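Side-chain contacts in putative MAR1 (Leishmania donovani, PDB 1X9G), which is of unknown function but has the isochorismatase-type alpha/beta fold and may be a ribonuclease: residues 21-26 and 47-52; 51-56 and 60-65; 168-173 and 190-195. All blocks are in the same frame, centred on the assembly; numbering follows the deposited sequence.

Interaction 1: residues 21-26 and 47-52; sequences TAFLCV and NRLARL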
loop_
_atom_site.group_PDB
_atom_site.type_symbol
_atom_site.label_atom_id
_atom_site.label_comp_id
_atom_site.label_asym_id
_atom_site.label_seq_id
_atom_site.Cartn_x
_atom_site.Cartn_y
_atom_site.Cartn_z
ATOM N N THR A 21 -27.667 2.807 -7.342
ATOM C CA THR A 21 -26.354 2.383 -7.782
ATOM C C THR A 21 -26.352 2.208 -9.290
ATOM O O THR A 21 -27.194 1.490 -9.823
ATOM C CB THR A 21 -26.017 0.995 -7.204
ATOM O OG1 THR A 21 -25.863 1.088 -5.784
ATOM C CG2 THR A 21 -24.722 0.431 -7.856
ATOM N N ALA A 22 -25.408 2.841 -9.979
ATOM C CA ALA A 22 -25.166 2.522 -11.396
ATOM C C ALA A 22 -24.059 1.480 -11.529
ATOM O O ALA A 22 -22.962 1.622 -10.940
ATOM C CB ALA A 22 -24.844 3.791 -12.246
ATOM N N PHE A 23 -24.382 0.412 -12.257
ATOM C CA PHE A 23 -23.402 -0.469 -12.840
ATOM C C PHE A 23 -22.918 0.131 -14.159
ATOM O O PHE A 23 -23.700 0.460 -15.046
ATOM C CB PHE A 23 -23.968 -1.878 -13.017
ATOM C CG PHE A 23 -24.508 -2.485 -11.728
ATOM C CD1 PHE A 23 -25.787 -3.008 -11.674
ATOM C CD2 PHE A 23 -23.724 -2.528 -10.569
ATOM C CE1 PHE A 23 -26.299 -3.574 -10.475
ATOM C CE2 PHE A 23 -24.222 -3.089 -9.374
ATOM C CZ PHE A 23 -25.526 -3.615 -9.332
ATOM N N LEU A 24 -21.608 0.316 -14.256
ATOM C CA LEU A 24 -21.014 0.993 -15.392
ATOM C C LEU A 24 -20.063 0.049 -16.075
ATOM O O LEU A 24 -19.019 -0.288 -15.513
ATOM C CB LEU A 24 -20.296 2.236 -14.911
ATOM C CG LEU A 24 -19.761 3.190 -15.943
ATOM C CD1 LEU A 24 -20.720 3.250 -17.149
ATOM C CD2 LEU A 24 -19.494 4.590 -15.293
ATOM N N CYS A 25 -20.431 -0.376 -17.284
ATOM C CA CYS A 25 -19.709 -1.414 -17.987
ATOM C C CYS A 25 -18.830 -0.771 -19.052
ATOM O O CYS A 25 -19.323 -0.324 -20.106
ATOM C CB CYS A 25 -20.680 -2.416 -18.597
ATOM S SG CYS A 25 -19.841 -3.628 -19.642
ATOM N N VAL A 26 -17.525 -0.695 -18.775
ATOM C CA VAL A 26 -16.708 0.234 -19.556
ATOM C C VAL A 26 -15.831 -0.373 -20.656
ATOM O O VAL A 26 -14.964 -1.158 -20.367
ATOM C CB VAL A 26 -16.063 1.422 -18.718
ATOM C CG1 VAL A 26 -16.099 1.187 -17.265
ATOM C CG2 VAL A 26 -14.686 1.850 -19.231
ATOM N N ASN A 47 -21.423 -9.847 -16.990
ATOM C CA ASN A 47 -22.617 -10.722 -16.858
ATOM C C ASN A 47 -23.117 -10.795 -15.424
ATOM O O ASN A 47 -24.291 -10.517 -15.213
ATOM C CB ASN A 47 -22.407 -12.141 -17.413
ATOM C CG ASN A 47 -22.224 -12.166 -18.934
ATOM O OD1 ASN A 47 -22.919 -11.460 -19.685
ATOM N ND2 ASN A 47 -21.285 -13.000 -19.393
ATOM N N ARG A 48 -22.238 -11.113 -14.450
ATOM C CA ARG A 48 -22.621 -11.170 -13.012
ATOM C C ARG A 48 -23.410 -9.970 -12.492
ATOM O O ARG A 48 -24.462 -10.147 -11.877
ATOM C CB ARG A 48 -21.427 -11.438 -12.078
ATOM C CG ARG A 48 -21.788 -11.402 -10.571
ATOM C CD ARG A 48 -20.601 -11.856 -9.633
ATOM N NE ARG A 48 -20.548 -13.320 -9.491
ATOM C CZ ARG A 48 -19.519 -14.011 -8.998
ATOM N NH1 ARG A 48 -18.419 -13.388 -8.551
ATOM N NH2 ARG A 48 -19.587 -15.341 -8.929
ATOM N N LEU A 49 -22.895 -8.764 -12.735
ATOM C CA LEU A 49 -23.579 -7.510 -12.345
ATOM C C LEU A 49 -24.823 -7.236 -13.198
ATOM O O LEU A 49 -25.659 -6.393 -12.829
ATOM C CB LEU A 49 -22.608 -6.309 -12.421
ATOM C CG LEU A 49 -21.568 -6.086 -11.291
ATOM C CD1 LEU A 49 -22.228 -5.908 -9.913
ATOM C CD2 LEU A 49 -20.625 -7.231 -11.196
ATOM N N ALA A 50 -24.912 -7.912 -14.349
ATOM C CA ALA A 50 -26.026 -7.708 -15.279
ATOM C C ALA A 50 -27.195 -8.420 -14.687
ATOM O O ALA A 50 -28.243 -7.811 -14.499
ATOM C CB ALA A 50 -25.710 -8.243 -16.693
ATOM N N ARG A 51 -26.975 -9.689 -14.328
ATOM C CA ARG A 51 -28.000 -10.533 -13.710
ATOM C C ARG A 51 -28.419 -10.001 -12.346
ATOM O O ARG A 51 -29.610 -10.058 -11.983
ATOM C CB ARG A 51 -27.525 -11.984 -13.591
ATOM C CG ARG A 51 -26.989 -12.617 -14.914
ATOM C CD ARG A 51 -28.053 -12.820 -15.966
ATOM N NE ARG A 51 -28.477 -11.598 -16.647
ATOM C CZ ARG A 51 -27.767 -10.984 -17.602
ATOM N NH1 ARG A 51 -26.548 -11.445 -17.930
ATOM N NH2 ARG A 51 -28.249 -9.877 -18.202
ATOM N N LEU A 52 -27.450 -9.486 -11.594
ATOM C CA LEU A 52 -27.719 -8.840 -10.316
ATOM C C LEU A 52 -28.694 -7.651 -10.433
ATOM O O LEU A 52 -29.582 -7.491 -9.592
ATOM C CB LEU A 52 -26.404 -8.387 -9.634
ATOM C CG LEU A 52 -26.626 -7.658 -8.299
ATOM C CD1 LEU A 52 -27.325 -8.647 -7.408
ATOM C CD2 LEU A 52 -25.369 -7.079 -7.624
#
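Phe23, near the middle of strand 21-26, fills the gap to helix residues 47-52, where Leu49 and Leu52 receive it. Its CA lies 7.1 Å from the CA of Leu49. The flanking side chains point to the other face of the sheet, as the alternation of a strand demands, and Phe23 therefore makes this contact alone for its strand.

Its CG stands anti to its own carbonyl carbon (chi1 -56°), which leans the ring toward the N-terminal end of the strand and presents the flat group to the helix. Leu49 addresses this ring with two parts of its side chain. Its CB sits over one face, toward the rim, and its CD1 is 3.5 Å from Phe23 CE2 and 3.8 Å from Phe23 CD2. On the same side of the ring, Leu49 O lies 3.6 Å from Phe23 CD1. Leu52, one helical turn on, comes in obliquely with a methyl, CD2, 3.9 Å from Phe23 CZ. Its CG lies anti to the backbone N (chi1 178°), a torsion that carries CD2 to the CZ end of the ring.

A large flat phenylalanine suits the place because it spans the distance between sheet and helix, while branched leucines mould themselves to it. No polar group of these side chains needs a partner in this buried spot. Val111 and Met176 also press on Phe23. Further along the strand, Cys25 turns its side chain to Phe113. Strand 21-26 and helix 39-55 thus pack as the first two elements of a beta-alpha-beta crossover, within the parallel sheet of the isochorismatase fold.

Interaction 2: residues 51-56 and 60-65; sequences RLHEVV and TKYIVT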
loop_
_atom_site.group_PDB
_atom_site.type_symbol
_atom_site.label_atom_id
_atom_site.label_comp_id
_atom_site.label_asym_id
_atom_site.label_seq_id
_atom_site.Cartn_x
_atom_site.Cartn_y
_atom_site.Cartn_z
ATOM N N ARG A 51 -26.975 -9.689 -14.328
ATOM C CA ARG A 51 -28.000 -10.533 -13.710
ATOM C C ARG A 51 -28.419 -10.001 -12.346
ATOM O O ARG A 51 -29.610 -10.058 -11.983
ATOM C CB ARG A 51 -27.525 -11.984 -13.591
ATOM C CG ARG A 51 -26.989 -12.617 -14.914
ATOM C CD ARG A 51 -28.053 -12.820 -15.966
ATOM N NE ARG A 51 -28.477 -11.598 -16.647
ATOM C CZ ARG A 51 -27.767 -10.984 -17.602
ATOM N NH1 ARG A 51 -26.548 -11.445 -17.930
ATOM N NH2 ARG A 51 -28.249 -9.877 -18.202
ATOM N N LEU A 52 -27.450 -9.486 -11.594
ATOM C CA LEU A 52 -27.719 -8.840 -10.316
ATOM C C LEU A 52 -28.694 -7.651 -10.433
ATOM O O LEU A 52 -29.582 -7.491 -9.592
ATOM C CB LEU A 52 -26.404 -8.387 -9.634
ATOM C CG LEU A 52 -26.626 -7.658 -8.299
ATOM C CD1 LEU A 52 -27.325 -8.647 -7.408
ATOM C CD2 LEU A 52 -25.369 -7.079 -7.624
ATOM N N HIS A 53 -28.474 -6.801 -11.429
ATOM C CA HIS A 53 -29.292 -5.612 -11.609
ATOM C C HIS A 53 -30.744 -5.991 -11.961
ATOM O O HIS A 53 -31.676 -5.344 -11.478
ATOM C CB HIS A 53 -28.669 -4.687 -12.661
ATOM C CG HIS A 53 -29.661 -3.919 -13.484
ATOM N ND1 HIS A 53 -30.375 -2.848 -12.990
ATOM C CD2 HIS A 53 -30.038 -4.059 -14.781
ATOM C CE1 HIS A 53 -31.151 -2.364 -13.944
ATOM N NE2 HIS A 53 -30.972 -3.087 -15.039
ATOM N N GLU A 54 -30.920 -7.036 -12.778
ATOM C CA GLU A 54 -32.245 -7.627 -13.035
ATOM C C GLU A 54 -32.938 -8.121 -11.763
ATOM O O GLU A 54 -34.132 -7.979 -11.639
ATOM C CB GLU A 54 -32.147 -8.736 -14.072
ATOM C CG GLU A 54 -31.776 -8.148 -15.403
ATOM C CD GLU A 54 -31.239 -9.146 -16.381
ATOM O OE1 GLU A 54 -30.749 -10.212 -15.957
ATOM O OE2 GLU A 54 -31.297 -8.846 -17.594
ATOM N N VAL A 55 -32.173 -8.656 -10.806
ATOM C CA VAL A 55 -32.705 -8.964 -9.470
ATOM C C VAL A 55 -33.257 -7.694 -8.803
ATOM O O VAL A 55 -34.322 -7.721 -8.205
ATOM C CB VAL A 55 -31.653 -9.645 -8.543
ATOM C CG1 VAL A 55 -32.219 -9.848 -7.176
ATOM C CG2 VAL A 55 -31.203 -10.979 -9.078
ATOM N N VAL A 56 -32.549 -6.572 -8.924
ATOM C CA VAL A 56 -32.905 -5.377 -8.134
ATOM C C VAL A 56 -33.003 -4.065 -8.947
ATOM O O VAL A 56 -32.303 -3.118 -8.668
ATOM C CB VAL A 56 -31.993 -5.228 -6.850
ATOM C CG1 VAL A 56 -32.583 -4.186 -5.881
ATOM C CG2 VAL A 56 -31.872 -6.575 -6.104
ATOM N N THR A 60 -31.151 0.064 -9.239
ATOM C CA THR A 60 -29.903 0.014 -9.970
ATOM C C THR A 60 -30.139 0.234 -11.459
ATOM O O THR A 60 -31.008 -0.400 -12.047
ATOM C CB THR A 60 -29.176 -1.340 -9.774
ATOM O OG1 THR A 60 -29.937 -2.386 -10.370
ATOM C CG2 THR A 60 -28.996 -1.667 -8.321
ATOM N N LYS A 61 -29.374 1.151 -12.050
ATOM C CA LYS A 61 -29.269 1.288 -13.500
ATOM C C LYS A 61 -28.054 0.506 -14.026
ATOM O O LYS A 61 -27.107 0.214 -13.271
ATOM C CB LYS A 61 -29.105 2.764 -13.886
ATOM C CG LYS A 61 -30.086 3.686 -13.137
ATOM C CD LYS A 61 -29.584 5.240 -13.496
ATOM C CE LYS A 61 -30.839 6.066 -12.626
ATOM N NZ LYS A 61 -30.529 7.548 -12.874
ATOM N N TYR A 62 -28.066 0.194 -15.321
ATOM C CA TYR A 62 -26.935 -0.494 -15.942
ATOM C C TYR A 62 -26.515 0.247 -17.213
ATOM O O TYR A 62 -27.348 0.570 -18.065
ATOM C CB TYR A 62 -27.323 -1.933 -16.233
ATOM C CG TYR A 62 -26.177 -2.860 -16.508
ATOM C CD1 TYR A 62 -25.752 -3.778 -15.535
ATOM C CD2 TYR A 62 -25.504 -2.837 -17.753
ATOM C CE1 TYR A 62 -24.699 -4.640 -15.775
ATOM C CE2 TYR A 62 -24.449 -3.705 -18.011
ATOM C CZ TYR A 62 -24.058 -4.601 -17.016
ATOM O OH TYR A 62 -23.033 -5.468 -17.264
ATOM N N ILE A 63 -25.222 0.524 -17.347
ATOM C CA ILE A 63 -24.735 1.460 -18.355
ATOM C C ILE A 63 -23.526 0.864 -19.112
ATOM O O ILE A 63 -22.594 0.345 -18.509
ATOM C CB ILE A 63 -24.434 2.861 -17.711
ATOM C CG1 ILE A 63 -25.665 3.391 -16.962
ATOM C CG2 ILE A 63 -23.896 3.894 -18.731
ATOM C CD1 ILE A 63 -25.395 4.664 -16.162
ATOM N N VAL A 64 -23.563 0.915 -20.433
ATOM C CA VAL A 64 -22.525 0.357 -21.276
ATOM C C VAL A 64 -22.038 1.551 -22.055
ATOM O O VAL A 64 -22.835 2.256 -22.666
ATOM C CB VAL A 64 -23.121 -0.668 -22.278
ATOM C CG1 VAL A 64 -22.085 -1.197 -23.241
ATOM C CG2 VAL A 64 -23.833 -1.822 -21.530
ATOM N N THR A 65 -20.737 1.813 -22.004
ATOM C CA THR A 65 -20.143 2.771 -22.940
ATOM C C THR A 65 -19.346 1.970 -23.967
ATOM O O THR A 65 -18.687 0.971 -23.614
ATOM C CB THR A 65 -19.199 3.781 -22.250
ATOM O OG1 THR A 65 -18.071 3.072 -21.763
ATOM C CG2 THR A 65 -19.854 4.454 -21.094
#
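Helix 51-55 and strand 60-65 run roughly antiparallel, with 149° between their directions and 8.3 Å between their axes at closest approach, and the short three-residue connection between them brings His53 up to Thr60 and Tyr62.

The imidazole of His53 carries the contact. At its edge, in the ring plane, ND1 meets Thr60 OG1 at 2.7 Å in a nearly straight hydrogen bond (161°) for which either atom could be the donor. The torsion of Thr60 suits this: OG1 lies between the backbone N and the carbonyl carbon of its own residue, while CG2 takes the place beside the N. From there OG1 is also 3.0 Å from Val56 O, the carbonyl of the first residue beyond the helix, a possible second acceptor. Threonine fits well, since its hydroxyl faces the helix end while its methyl can pack against apolar neighbours such as Phe23.

Over one face of the imidazole lies Tyr62 CB, 4.0 Å from the centroid of the His53 ring, a CH-pi contact; the closest pair is Tyr62 CB with His53 CD2 at 3.7 Å. The tyrosine ring itself runs on past the histidine, and its hydroxyl bonds to Ala46 O, about two turns before His53. On the outer side of the helix, Arg51 NE grips Glu54 OE1 at 2.7 Å in a salt bridge that lies nearly in the guanidinium plane.

The second ring nitrogen, His53 NE2, bonds to Thr84 OG1, and hydroxyls at both nitrogens probably help to fix the rotation of the ring. Because the single proton of the Thr60 hydroxyl cannot serve both ND1 and Val56 O fully, the protonation of the histidine and the direction of these bonds are probably coupled.

Interaction 3: residues 168-173 and 190-195; sequences TSESIL and KLLKEE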
loop_
_atom_site.group_PDB
_atom_site.type_symbol
_atom_site.label_atom_id
_atom_site.label_comp_id
_atom_site.label_asym_id
_atom_site.label_seq_id
_atom_site.Cartn_x
_atom_site.Cartn_y
_atom_site.Cartn_z
ATOM N N THR A 168 -13.931 -6.977 -4.865
ATOM C CA THR A 168 -14.202 -7.911 -5.930
ATOM C C THR A 168 -15.688 -8.026 -6.025
ATOM O O THR A 168 -16.407 -7.560 -5.147
ATOM C CB THR A 168 -13.579 -9.336 -5.701
ATOM O OG1 THR A 168 -13.984 -9.847 -4.430
ATOM C CG2 THR A 168 -12.059 -9.324 -5.743
ATOM N N SER A 169 -16.150 -8.670 -7.088
ATOM C CA SER A 169 -17.580 -8.917 -7.326
ATOM C C SER A 169 -18.275 -9.785 -6.291
ATOM O O SER A 169 -19.425 -9.524 -5.975
ATOM C CB SER A 169 -17.839 -9.410 -8.766
ATOM O OG SER A 169 -17.284 -10.700 -9.027
ATOM N N GLU A 170 -17.607 -10.787 -5.721
ATOM C CA GLU A 170 -18.280 -11.519 -4.652
ATOM C C GLU A 170 -18.392 -10.636 -3.427
ATOM O O GLU A 170 -19.444 -10.526 -2.858
ATOM C CB GLU A 170 -17.665 -12.898 -4.364
ATOM C CG GLU A 170 -18.038 -13.484 -3.027
ATOM C CD GLU A 170 -17.663 -14.956 -2.893
ATOM O OE1 GLU A 170 -18.156 -15.703 -3.755
ATOM O OE2 GLU A 170 -16.920 -15.380 -1.936
ATOM N N SER A 171 -17.333 -9.931 -3.063
ATOM C CA SER A 171 -17.421 -8.995 -1.927
ATOM C C SER A 171 -18.551 -8.022 -2.123
ATOM O O SER A 171 -19.295 -7.766 -1.224
ATOM C CB SER A 171 -16.144 -8.156 -1.815
ATOM O OG SER A 171 -16.043 -7.624 -0.499
ATOM N N ILE A 172 -18.635 -7.438 -3.304
ATOM C CA ILE A 172 -19.664 -6.449 -3.628
ATOM C C ILE A 172 -21.116 -6.979 -3.612
ATOM O O ILE A 172 -21.998 -6.273 -3.092
ATOM C CB ILE A 172 -19.350 -5.779 -4.990
ATOM C CG1 ILE A 172 -18.237 -4.737 -4.823
ATOM C CG2 ILE A 172 -20.579 -5.073 -5.589
ATOM C CD1 ILE A 172 -17.748 -4.171 -6.212
ATOM N N LEU A 173 -21.383 -8.177 -4.170
ATOM C CA LEU A 173 -22.745 -8.736 -4.080
ATOM C C LEU A 173 -23.202 -8.898 -2.626
ATOM O O LEU A 173 -24.269 -8.455 -2.271
ATOM C CB LEU A 173 -22.932 -10.062 -4.828
ATOM C CG LEU A 173 -22.703 -10.221 -6.334
ATOM C CD1 LEU A 173 -23.678 -11.235 -6.924
ATOM C CD2 LEU A 173 -22.701 -8.906 -7.169
ATOM N N LYS A 190 -27.247 -17.498 -6.122
ATOM C CA LYS A 190 -27.123 -18.342 -7.294
ATOM C C LYS A 190 -26.059 -17.841 -8.281
ATOM O O LYS A 190 -25.353 -18.639 -8.920
ATOM C CB LYS A 190 -28.521 -18.481 -7.942
ATOM C CG LYS A 190 -28.591 -18.555 -9.476
ATOM C CD LYS A 190 -29.851 -17.860 -10.017
ATOM C CE LYS A 190 -29.599 -16.379 -10.406
ATOM N NZ LYS A 190 -29.662 -16.133 -11.910
ATOM N N LEU A 191 -25.962 -16.523 -8.407
ATOM C CA LEU A 191 -24.907 -15.871 -9.180
ATOM C C LEU A 191 -23.518 -16.251 -8.662
ATOM O O LEU A 191 -22.640 -16.644 -9.430
ATOM C CB LEU A 191 -25.096 -14.361 -9.106
ATOM C CG LEU A 191 -26.403 -13.885 -9.719
ATOM C CD1 LEU A 191 -26.642 -12.399 -9.529
ATOM C CD2 LEU A 191 -26.384 -14.260 -11.213
ATOM N N LEU A 192 -23.354 -16.151 -7.345
ATOM C CA LEU A 192 -22.124 -16.509 -6.618
ATOM C C LEU A 192 -21.648 -17.968 -6.749
ATOM O O LEU A 192 -20.517 -18.291 -6.363
ATOM C CB LEU A 192 -22.309 -16.187 -5.122
ATOM C CG LEU A 192 -21.826 -14.875 -4.497
ATOM C CD1 LEU A 192 -21.796 -13.676 -5.451
ATOM C CD2 LEU A 192 -22.645 -14.564 -3.240
ATOM N N LYS A 193 -22.514 -18.859 -7.248
ATOM C CA LYS A 193 -22.136 -20.272 -7.428
ATOM C C LYS A 193 -21.520 -20.475 -8.803
ATOM O O LYS A 193 -20.913 -21.511 -9.046
ATOM C CB LYS A 193 -23.310 -21.226 -7.156
ATOM C CG LYS A 193 -23.728 -21.278 -5.648
ATOM C CD LYS A 193 -25.097 -22.000 -5.428
ATOM C CE LYS A 193 -25.607 -21.915 -3.933
ATOM N NZ LYS A 193 -27.069 -21.494 -3.821
ATOM N N GLU A 194 -21.656 -19.466 -9.676
ATOM C CA GLU A 194 -20.947 -19.421 -10.975
ATOM C C GLU A 194 -19.447 -19.143 -10.772
ATOM O O GLU A 194 -19.045 -18.378 -9.895
ATOM C CB GLU A 194 -21.554 -18.393 -11.941
ATOM C CG GLU A 194 -23.047 -18.570 -12.251
ATOM C CD GLU A 194 -23.662 -17.394 -13.075
ATOM O OE1 GLU A 194 -24.769 -16.939 -12.711
ATOM O OE2 GLU A 194 -23.063 -16.920 -14.086
ATOM N N GLU A 195 -18.643 -19.807 -11.587
ATOM C CA GLU A 195 -17.199 -19.790 -11.493
ATOM C C GLU A 195 -16.634 -19.080 -12.729
ATOM O O GLU A 195 -17.087 -19.350 -13.858
ATOM C CB GLU A 195 -16.657 -21.227 -11.486
ATOM C CG GLU A 195 -17.253 -22.177 -10.442
ATOM C CD GLU A 195 -16.413 -22.246 -9.177
ATOM O OE1 GLU A 195 -16.282 -23.353 -8.600
ATOM O OE2 GLU A 195 -15.872 -21.189 -8.761
#
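Leu173 and Leu192 lie side by side, pointing in opposite directions, where two helices of the alpha/beta fold meet: helix 169-176, which follows the outermost strand of the sheet within this chain, 164-167, and the end of helix 185-191, where the chain leaves in a type I turn from Leu191 to Glu194. The nearest CA atoms, those of Glu170 and Leu192, are 6.6 Å apart.

Apolar contacts dominate. Leu173 CD1 is the meeting point: it lies 3.4 Å from Leu192 CD1, a close approach, and 4.1 Å from Leu191 CB. The side chains of Leu173 and Leu191 cross at about a right angle, and Leu191 meets Leu173 CD1 with both its CB and its CD1. With CG anti to its carbonyl carbon (chi1 -60°), Leu173 sends its branch out toward the pair. Leucine suits all three places, as the consecutive residues Leu191 and Leu192 offer their branched ends to one partner, Leu173. Leu191 packs further on Arg51 and Leu173 on Leu52, both of helix 39-55.

Polar groups frame this patch without a hydrogen bond across it. The turn is closed by Glu194 N bonding to Leu191 O at 3.0 Å. At the start of helix 169-176, Thr168 occupies the N-cap position, and its OG1 bonds to Asp149 OD1 of the second subunit. The contact therefore borders a subunit interface.

Glu170 combines the two kinds of surface. Its CG is anti to the backbone N (chi1 162°) and the chain extends away from the helix, its aliphatic stem bringing the carboxylate across the Leu192 side chain, at about a right angle. One oxygen, OE2, bonds to His118 NE2 of the second subunit; the other, OE1, rests 3.8 Å from Leu192 CG.

In the fold
From the N terminus, strand 21-26 leads through a loop into helix 39-55, and interaction 1 closes that 20-residue excursion. Interaction 2 begins on the last turn of the same helix, sharing Arg51 and Leu52 with interaction 1, and closes a far shorter connection of three residues; the two overlap end to end, neither enclosing the other. Together they bind the helix to two adjacent strands, completing a beta-alpha-beta unit. Interaction 3 comes much later, in series, closes a connection of 16 residues and joins the C-terminal helices. It still meets the unit: Leu52 CD2 lies 3.3 Å from Leu173 CD2, and Arg48 NH1 reaches Ser169 OG, so helix 39-55 links the sheet with the C-terminal helices.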